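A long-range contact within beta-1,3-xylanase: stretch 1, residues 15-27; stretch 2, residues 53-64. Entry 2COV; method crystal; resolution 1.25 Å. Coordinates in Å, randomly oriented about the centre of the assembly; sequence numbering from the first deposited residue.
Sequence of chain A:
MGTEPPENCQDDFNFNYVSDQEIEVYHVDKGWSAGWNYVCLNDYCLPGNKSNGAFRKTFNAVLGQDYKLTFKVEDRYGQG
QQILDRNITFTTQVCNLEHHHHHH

Stretch 1, residues 15-27: FNYVSDQEIEVYH
Stretch 2 (53-64) GAFRKTFNAVLG

Strand 22-27 of the first stretch and strand 54-60 of the second lie antiparallel, their axes 4.6 Å apart at closest and their directions 151° apart; the contact buries 855 Å². Glu-22 faces Asn-60, Ile-23 Phe-59, Glu-24 Thr-58, Val-25 Lys-57, Tyr-26 Arg-56 and His-27 Phe-55. Through both strands phi runs from -67° to -155° and psi from 122° to 159°. Paired backbone hydrogen bonds, N to O in both directions at 2.9 to 3.1 Å, join Ile-23 with Phe-59, Val-25 with Lys-57 and His-27 with Phe-55. Ala-61 N to Gln-21 O (3.1 Å) extends the ladder beside the type I turn Ser-19 to Glu-22 (Asp-20 -62/-19, Gln-21 -120/18), which carries the chain from strand 15-19 into strand 22-27.

One face carries Ile-23, Val-25, His-27 (t, chi2 -58°), Phe-55 (m, chi2 92°), Lys-57 and Phe-59. Ile-23 (t, t) sets CG2 3.6 Å from Ala-61 CB, a small methyl that fits closely there. Val-25 (t) brings CG2 to 3.9 Å from CD1 of Phe-59 (m, chi2 86°). Ile-23, Val-25, Phe-55 and Phe-59 are buried, as suits apolar groups; Lys-57 (t, p, t, t) stays partly exposed.

The other face, with Glu-22, Glu-24, Tyr-26, Arg-56, Thr-58 and Asn-60, is more polar. Glu-24 (t, t, chi3 62°) stretches its carboxylate to Arg-56 (p, t, 92°, -141°): OE1 meets NH2 at 3.4 Å, a salt bridge with a weak hydrogen bond. Asn-16 (m) donates from ND2 to Glu-24 OE1 at 2.8 Å. Thr-58 (m) suits its place because its short hydroxyl, OG1, shares a water (2.9 Å) with Glu-24 OE2 (2.8 Å). Tyr-26 (p) packs CB 3.9 Å from Arg-56 CB, using the arginine's aliphatic base.

Beyond the strands, Leu-63 (m, t) points toward stretch 1, its CD2 4.1 Å from Tyr-17 CD2. Tyr-17 (t) donates from OH to Asp-20 OD1 at 2.6 Å, linking strand 15-19 to the turn, while a water links Asp-20 O (2.6 Å) to Leu-63 N (2.9 Å).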

ATOM      1  N   PHE A  15      -0.333   2.492 -23.908  1.00 13.51           N
ATOM      2  CA  PHE A  15       0.312   3.795 -24.100  1.00 13.64           C
ATOM      3  C   PHE A  15       0.448   4.144 -25.549  1.00 14.97           C
ATOM      4  O   PHE A  15       0.449   3.286 -26.425  1.00 14.09           O
ATOM      5  CB  PHE A  15       1.667   3.865 -23.421  1.00 14.77           C
ATOM      6  CG  PHE A  15       2.697   3.032 -24.106  1.00 13.65           C
ATOM      7  CD1 PHE A  15       2.848   1.705 -23.827  1.00 15.07           C
ATOM      8  CD2 PHE A  15       3.528   3.593 -25.098  1.00 15.34           C
ATOM      9  CE1 PHE A  15       3.799   0.920 -24.495  1.00 15.33           C
ATOM     10  CE2 PHE A  15       4.454   2.802 -25.773  1.00 15.66           C
ATOM     11  CZ  PHE A  15       4.652   1.488 -25.446  1.00 15.21           C
ATOM     12  N   ASN A  16       0.531   5.467 -25.799  1.00 15.19           N
ATOM     13  CA  ASN A  16       0.899   6.027 -27.056  1.00 15.45           C
ATOM     14  C   ASN A  16       2.202   6.779 -26.977  1.00 14.61           C
ATOM     15  O   ASN A  16       2.473   7.516 -26.018  1.00 15.30           O
ATOM     16  CB  ASN A  16      -0.137   7.077 -27.510  1.00 16.55           C
ATOM     17  CG  ASN A  16      -1.509   6.499 -27.744  1.00 17.82           C
ATOM     18  OD1 ASN A  16      -1.658   5.516 -28.480  1.00 17.09           O
ATOM     19  ND2 ASN A  16      -2.530   7.131 -27.161  1.00 18.53           N
ATOM     20  N   TYR A  17       3.034   6.619 -28.000  1.00 15.83           N
ATOM     21  CA  TYR A  17       4.103   7.555 -28.243  1.00 16.28           C
ATOM     22  C   TYR A  17       3.516   8.942 -28.644  1.00 15.99           C
ATOM     23  O   TYR A  17       2.674   9.001 -29.503  1.00 18.59           O
ATOM     24  CB  TYR A  17       5.001   6.985 -29.345  1.00 17.75           C
ATOM     25  CG  TYR A  17       6.003   7.938 -29.945  1.00 18.67           C
ATOM     26  CD1 TYR A  17       5.683   8.745 -31.045  1.00 20.45           C
ATOM     27  CD2 TYR A  17       7.290   8.009 -29.460  1.00 18.21           C
ATOM     28  CE1 TYR A  17       6.638   9.589 -31.613  1.00 21.60           C
ATOM     29  CE2 TYR A  17       8.243   8.847 -30.052  1.00 19.94           C
ATOM     30  CZ  TYR A  17       7.899   9.608 -31.078  1.00 18.90           C
ATOM     31  OH  TYR A  17       8.851  10.451 -31.712  1.00 22.99           O
ATOM     32  N   VAL A  18       4.000   9.968 -27.994  1.00 16.31           N
ATOM     33  CA  VAL A  18       3.606  11.369 -28.322  1.00 16.26           C
ATOM     34  C   VAL A  18       4.773  12.025 -29.033  1.00 17.78           C
ATOM     35  O   VAL A  18       4.595  12.595 -30.119  1.00 18.06           O
ATOM     36  CB  VAL A  18       3.171  12.143 -27.076  1.00 17.20           C
ATOM     37  CG1 VAL A  18       2.828  13.584 -27.414  1.00 18.84           C
ATOM     38  CG2 VAL A  18       1.964  11.479 -26.400  1.00 17.66           C
ATOM     39  N   SER A  19       5.944  11.958 -28.398  1.00 17.79           N
ATOM     40  CA  SER A  19       7.181  12.421 -29.047  1.00 19.05           C
ATOM     41  C   SER A  19       8.297  11.667 -28.395  1.00 19.55           C
ATOM     42  O   SER A  19       8.068  10.894 -27.478  1.00 19.35           O
ATOM     43  CB  SER A  19       7.345  13.909 -28.859  1.00 19.25           C
ATOM     44  OG  SER A  19       7.633  14.227 -27.513  1.00 22.68           O
ATOM     45  N   ASP A  20       9.526  11.913 -28.815  1.00 20.46           N
ATOM     46  CA  ASP A  20      10.630  11.172 -28.275  1.00 21.62           C
ATOM     47  C   ASP A  20      10.787  11.394 -26.768  1.00 20.71           C
ATOM     48  O   ASP A  20      11.391  10.516 -26.137  1.00 23.25           O
ATOM     49  CB  ASP A  20      11.936  11.624 -28.934  1.00 21.45           C
ATOM     50  CG  ASP A  20      12.164  11.025 -30.286  1.00 24.53           C
ATOM     51  OD1 ASP A  20      11.284  10.286 -30.845  1.00 26.36           O
ATOM     52  OD2 ASP A  20      13.304  11.304 -30.788  1.00 29.65           O
ATOM     53  N   GLN A  21      10.233  12.434 -26.160  1.00 20.95           N
ATOM     54  CA  GLN A  21      10.385  12.516 -24.707  1.00 21.43           C
ATOM     55  C   GLN A  21       9.036  12.524 -23.983  1.00 17.94           C
ATOM     56  O   GLN A  21       9.000  12.904 -22.857  1.00 17.74           O
ATOM     57  CB  GLN A  21      11.207  13.687 -24.264  1.00 24.16           C
ATOM     58  CG  GLN A  21      10.477  14.981 -24.647  1.00 29.59           C
ATOM     59  CD  GLN A  21      11.014  15.489 -25.933  1.00 33.86           C
ATOM     60  OE1 GLN A  21      10.282  15.535 -26.947  1.00 36.22           O
ATOM     61  NE2 GLN A  21      12.342  15.803 -25.941  1.00 39.44           N
ATOM     62  N   GLU A  22       7.959  12.109 -24.638  1.00 18.40           N
ATOM     63  CA  GLU A  22       6.634  12.099 -23.998  1.00 16.28           C
ATOM     64  C   GLU A  22       5.844  10.828 -24.371  1.00 15.95           C
ATOM     65  O   GLU A  22       5.713  10.452 -25.538  1.00 15.30           O
ATOM     66  CB  GLU A  22       5.796  13.332 -24.390  1.00 17.67           C
ATOM     67  CG  GLU A  22       6.161  14.643 -23.587  1.00 22.95           C
ATOM     68  CD  GLU A  22       5.102  15.720 -23.678  1.00 23.63           C
ATOM     69  OE1 GLU A  22       5.195  16.614 -22.773  1.00 29.39           O
ATOM     70  OE2 GLU A  22       4.238  15.645 -24.629  1.00 25.29           O
ATOM     71  N   ILE A  23       5.273  10.222 -23.340  1.00 14.24           N
ATOM     72  CA  ILE A  23       4.420   9.032 -23.428  1.00 13.66           C
ATOM     73  C   ILE A  23       3.042   9.412 -22.899  1.00 12.62           C
ATOM     74  O   ILE A  23       2.965  10.121 -21.925  1.00 14.45           O
ATOM     75  CB  ILE A  23       5.028   7.861 -22.607  1.00 13.75           C
ATOM     76  CG1 ILE A  23       4.256   6.563 -22.846  1.00 14.81           C
ATOM     77  CG2 ILE A  23       5.098   8.193 -21.130  1.00 13.92           C
ATOM     78  CD1 ILE A  23       4.866   5.401 -22.111  1.00 14.05           C
ATOM     79  N   GLU A  24       1.978   8.962 -23.582  1.00 13.17           N
ATOM     80  CA  GLU A  24       0.627   9.106 -23.040  1.00 13.94           C
ATOM     81  C   GLU A  24       0.245   7.714 -22.551  1.00 13.79           C
ATOM     82  O   GLU A  24       0.207   6.772 -23.314  1.00 14.31           O
ATOM     83  CB  GLU A  24      -0.321   9.567 -24.140  1.00 14.99           C
ATOM     84  CG  GLU A  24      -1.782   9.646 -23.626  1.00 14.09           C
ATOM     85  CD  GLU A  24      -2.766  10.106 -24.650  1.00 19.15           C
ATOM     86  OE1 GLU A  24      -2.916   9.422 -25.653  1.00 23.50           O
ATOM     87  OE2 GLU A  24      -3.436  11.089 -24.427  1.00 21.80           O
ATOM     88  N   VAL A  25      -0.143   7.649 -21.314  1.00 12.41           N
ATOM     89  CA  VAL A  25      -0.625   6.412 -20.675  1.00 11.53           C
ATOM     90  C   VAL A  25      -2.120   6.497 -20.638  1.00 11.07           C
ATOM     91  O   VAL A  25      -2.690   7.550 -20.352  1.00 11.75           O
ATOM     92  CB  VAL A  25      -0.041   6.254 -19.269  1.00 12.33           C
ATOM     93  CG1 VAL A  25      -0.575   5.023 -18.586  1.00 13.20           C
ATOM     94  CG2 VAL A  25       1.510   6.258 -19.313  1.00 13.37           C
ATOM     95  N   TYR A  26      -2.816   5.437 -20.977  1.00 11.75           N
ATOM     96  CA  TYR A  26      -4.270   5.462 -20.959  1.00 11.47           C
ATOM     97  C   TYR A  26      -4.873   4.121 -20.589  1.00 11.63           C
ATOM     98  O   TYR A  26      -4.282   3.072 -20.659  1.00 11.93           O
ATOM     99  CB  TYR A  26      -4.810   5.909 -22.309  1.00 11.88           C
ATOM    100  CG  TYR A  26      -4.569   4.928 -23.459  1.00 12.15           C
ATOM    101  CD1 TYR A  26      -5.438   3.885 -23.707  1.00 13.66           C
ATOM    102  CD2 TYR A  26      -3.488   5.083 -24.337  1.00 13.47           C
ATOM    103  CE1 TYR A  26      -5.231   3.002 -24.758  1.00 14.21           C
ATOM    104  CE2 TYR A  26      -3.302   4.216 -25.371  1.00 15.62           C
ATOM    105  CZ  TYR A  26      -4.140   3.172 -25.590  1.00 15.58           C
ATOM    106  OH  TYR A  26      -3.936   2.314 -26.675  1.00 16.63           O
ATOM    107  N   HIS A  27      -6.131   4.213 -20.132  1.00 11.44           N
ATOM    108  CA  HIS A  27      -6.974   3.073 -19.940  1.00 11.76           C
ATOM    109  C   HIS A  27      -8.345   3.374 -20.576  1.00 11.10           C
ATOM    110  O   HIS A  27      -9.014   4.329 -20.204  1.00 11.61           O
ATOM    111  CB  HIS A  27      -7.190   2.674 -18.485  1.00 10.74           C
ATOM    112  CG  HIS A  27      -7.585   1.231 -18.314  1.00 10.28           C
ATOM    113  ND1 HIS A  27      -8.706   0.690 -18.919  1.00 11.46           N
ATOM    114  CD2 HIS A  27      -6.921   0.186 -17.743  1.00 12.41           C
ATOM    115  CE1 HIS A  27      -8.734  -0.622 -18.664  1.00 12.06           C
ATOM    116  NE2 HIS A  27      -7.662  -0.961 -17.942  1.00 12.59           N
ATOM    117  N   GLY A  53     -13.164   8.212 -24.992  1.00 14.60           N
ATOM    118  CA  GLY A  53     -13.362   6.860 -24.551  1.00 14.29           C
ATOM    119  C   GLY A  53     -12.289   6.277 -23.628  1.00 13.60           C
ATOM    120  O   GLY A  53     -12.435   5.121 -23.264  1.00 14.26           O
ATOM    121  N   ALA A  54     -11.304   7.072 -23.220  1.00 12.16           N
ATOM    122  CA  ALA A  54     -10.228   6.585 -22.390  1.00 11.76           C
ATOM    123  C   ALA A  54      -9.834   7.670 -21.408  1.00 11.46           C
ATOM    124  O   ALA A  54      -9.886   8.879 -21.710  1.00 13.56           O
ATOM    125  CB  ALA A  54      -9.018   6.194 -23.255  1.00 12.86           C
ATOM    126  N   PHE A  55      -9.326   7.214 -20.286  1.00 11.69           N
ATOM    127  CA  PHE A  55      -8.686   8.042 -19.291  1.00 11.45           C
ATOM    128  C   PHE A  55      -7.237   8.165 -19.637  1.00 11.81           C
ATOM    129  O   PHE A  55      -6.614   7.124 -19.822  1.00 12.90           O
ATOM    130  CB  PHE A  55      -8.850   7.458 -17.900  1.00 12.34           C
ATOM    131  CG  PHE A  55     -10.305   7.381 -17.444  1.00 12.05           C
ATOM    132  CD1 PHE A  55     -11.040   6.256 -17.669  1.00 13.44           C
ATOM    133  CD2 PHE A  55     -10.863   8.440 -16.767  1.00 13.94           C
ATOM    134  CE1 PHE A  55     -12.367   6.185 -17.243  1.00 14.07           C
ATOM    135  CE2 PHE A  55     -12.214   8.399 -16.360  1.00 15.12           C
ATOM    136  CZ  PHE A  55     -12.915   7.260 -16.591  1.00 15.37           C
ATOM    137  N   ARG A  56      -6.649   9.364 -19.686  1.00 12.12           N
ATOM    138  CA  ARG A  56      -5.357   9.519 -20.295  1.00 12.95           C
ATOM    139  C   ARG A  56      -4.555  10.653 -19.690  1.00 12.35           C
ATOM    140  O   ARG A  56      -5.151  11.646 -19.235  1.00 13.27           O
ATOM    141  CB  ARG A  56      -5.479   9.684 -21.748  1.00 16.26           C
ATOM    142  CG  ARG A  56      -6.276  10.752 -22.290  1.00 18.50           C
ATOM    143  CD  ARG A  56      -6.620  10.436 -24.015  1.00 18.53           C
ATOM    144  NE  ARG A  56      -7.742   9.766 -24.623  1.00 26.41           N
ATOM    145  CZ  ARG A  56      -7.514   8.995 -25.645  1.00 21.75           C
ATOM    146  NH1 ARG A  56      -8.471   8.369 -26.235  1.00 26.90           N
ATOM    147  NH2 ARG A  56      -6.190   8.743 -26.056  1.00 25.35           N
ATOM    148  N   LYS A  57      -3.221  10.506 -19.643  1.00 12.79           N
ATOM    149  CA  LYS A  57      -2.349  11.562 -19.221  1.00 12.92           C
ATOM    150  C   LYS A  57      -0.974  11.350 -19.843  1.00 12.59           C
ATOM    151  O   LYS A  57      -0.593  10.222 -20.111  1.00 12.92           O
ATOM    152  CB  LYS A  57      -2.227  11.648 -17.688  1.00 16.02           C
ATOM    153  CG  LYS A  57      -1.905  13.077 -17.134  1.00 19.60           C
ATOM    154  CD  LYS A  57      -3.072  14.001 -17.314  1.00 22.39           C
ATOM    155  CE  LYS A  57      -2.704  15.408 -16.812  1.00 26.72           C
ATOM    156  NZ  LYS A  57      -3.548  16.467 -17.266  1.00 28.47           N
ATOM    157  N   THR A  58      -0.246  12.443 -20.075  1.00 13.43           N
ATOM    158  CA  THR A  58       1.094  12.402 -20.644  1.00 13.95           C
ATOM    159  C   THR A  58       2.169  12.704 -19.607  1.00 13.26           C
ATOM    160  O   THR A  58       1.977  13.474 -18.645  1.00 15.14           O
ATOM    161  CB  THR A  58       1.173  13.384 -21.840  1.00 16.19           C
ATOM    162  OG1 THR A  58       0.156  13.014 -22.822  1.00 18.33           O
ATOM    163  CG2 THR A  58       2.518  13.436 -22.445  1.00 19.99           C
ATOM    164  N   PHE A  59       3.344  12.093 -19.823  1.00 13.20           N
ATOM    165  CA  PHE A  59       4.481  12.134 -18.917  1.00 13.16           C
ATOM    166  C   PHE A  59       5.762  12.228 -19.719  1.00 13.50           C
ATOM    167  O   PHE A  59       5.812  11.833 -20.869  1.00 14.07           O
ATOM    168  CB  PHE A  59       4.559  10.787 -18.155  1.00 13.46           C
ATOM    169  CG  PHE A  59       3.330  10.469 -17.344  1.00 13.30           C
ATOM    170  CD1 PHE A  59       2.268   9.842 -17.921  1.00 12.87           C
ATOM    171  CD2 PHE A  59       3.255  10.802 -16.035  1.00 14.20           C
ATOM    172  CE1 PHE A  59       1.123   9.579 -17.181  1.00 13.04           C
ATOM    173  CE2 PHE A  59       2.149  10.498 -15.278  1.00 14.72           C
ATOM    174  CZ  PHE A  59       1.078   9.896 -15.871  1.00 13.79           C
ATOM    175  N   ASN A  60       6.807  12.719 -19.072  1.00 14.33           N
ATOM    176  CA  ASN A  60       8.152  12.628 -19.636  1.00 15.14           C
ATOM    177  C   ASN A  60       8.571  11.164 -19.684  1.00 14.90           C
ATOM    178  O   ASN A  60       8.294  10.425 -18.726  1.00 16.13           O
ATOM    179  CB  ASN A  60       9.153  13.386 -18.772  1.00 14.87           C
ATOM    180  CG  ASN A  60       8.841  14.855 -18.639  1.00 16.00           C
ATOM    181  OD1 ASN A  60       8.497  15.549 -19.605  1.00 20.88           O
ATOM    182  ND2 ASN A  60       8.977  15.332 -17.419  1.00 17.55           N
ATOM    183  N   ALA A  61       9.267  10.753 -20.708  1.00 14.66           N
ATOM    184  CA  ALA A  61       9.800   9.391 -20.805  1.00 15.71           C
ATOM    185  C   ALA A  61      10.973   9.356 -21.758  1.00 16.36           C
ATOM    186  O   ALA A  61      11.234  10.305 -22.504  1.00 17.37           O
ATOM    187  CB  ALA A  61       8.725   8.412 -21.261  1.00 16.43           C
ATOM    188  N   VAL A  62      11.649   8.218 -21.797  1.00 16.44           N
ATOM    189  CA  VAL A  62      12.828   8.023 -22.665  1.00 17.56           C
ATOM    190  C   VAL A  62      12.604   6.751 -23.458  1.00 16.27           C
ATOM    191  O   VAL A  62      12.355   5.704 -22.885  1.00 17.22           O
ATOM    192  CB  VAL A  62      14.092   7.908 -21.834  1.00 17.33           C
ATOM    193  CG1 VAL A  62      15.302   7.548 -22.711  1.00 17.73           C
ATOM    194  CG2 VAL A  62      14.316   9.176 -21.101  1.00 19.05           C
ATOM    195  N   LEU A  63      12.653   6.834 -24.768  1.00 17.08           N
ATOM    196  CA  LEU A  63      12.498   5.672 -25.620  1.00 17.93           C
ATOM    197  C   LEU A  63      13.461   4.554 -25.231  1.00 18.38           C
ATOM    198  O   LEU A  63      14.654   4.810 -25.039  1.00 20.01           O
ATOM    199  CB  LEU A  63      12.686   6.020 -27.094  1.00 18.80           C
ATOM    200  CG  LEU A  63      11.534   6.730 -27.757  1.00 20.85           C
ATOM    201  CD1 LEU A  63      12.063   7.349 -29.064  1.00 25.14           C
ATOM    202  CD2 LEU A  63      10.385   5.761 -27.965  1.00 21.48           C
ATOM    203  N   GLY A  64      12.928   3.312 -25.136  1.00 17.60           N
ATOM    204  CA  GLY A  64      13.706   2.138 -24.796  1.00 18.16           C
ATOM    205  C   GLY A  64      13.828   1.862 -23.344  1.00 18.96           C
ATOM    206  O   GLY A  64      14.353   0.798 -22.999  1.00 20.60           O
TER
HETATM  207  O   HOH W   1      13.706   9.345 -25.892  1.00 24.40           O
HETATM  208  O   HOH W   2       5.054  15.438 -20.086  1.00 43.02           O
HETATM  209  O   HOH W   3      -2.698  12.762 -22.363  1.00 25.86           O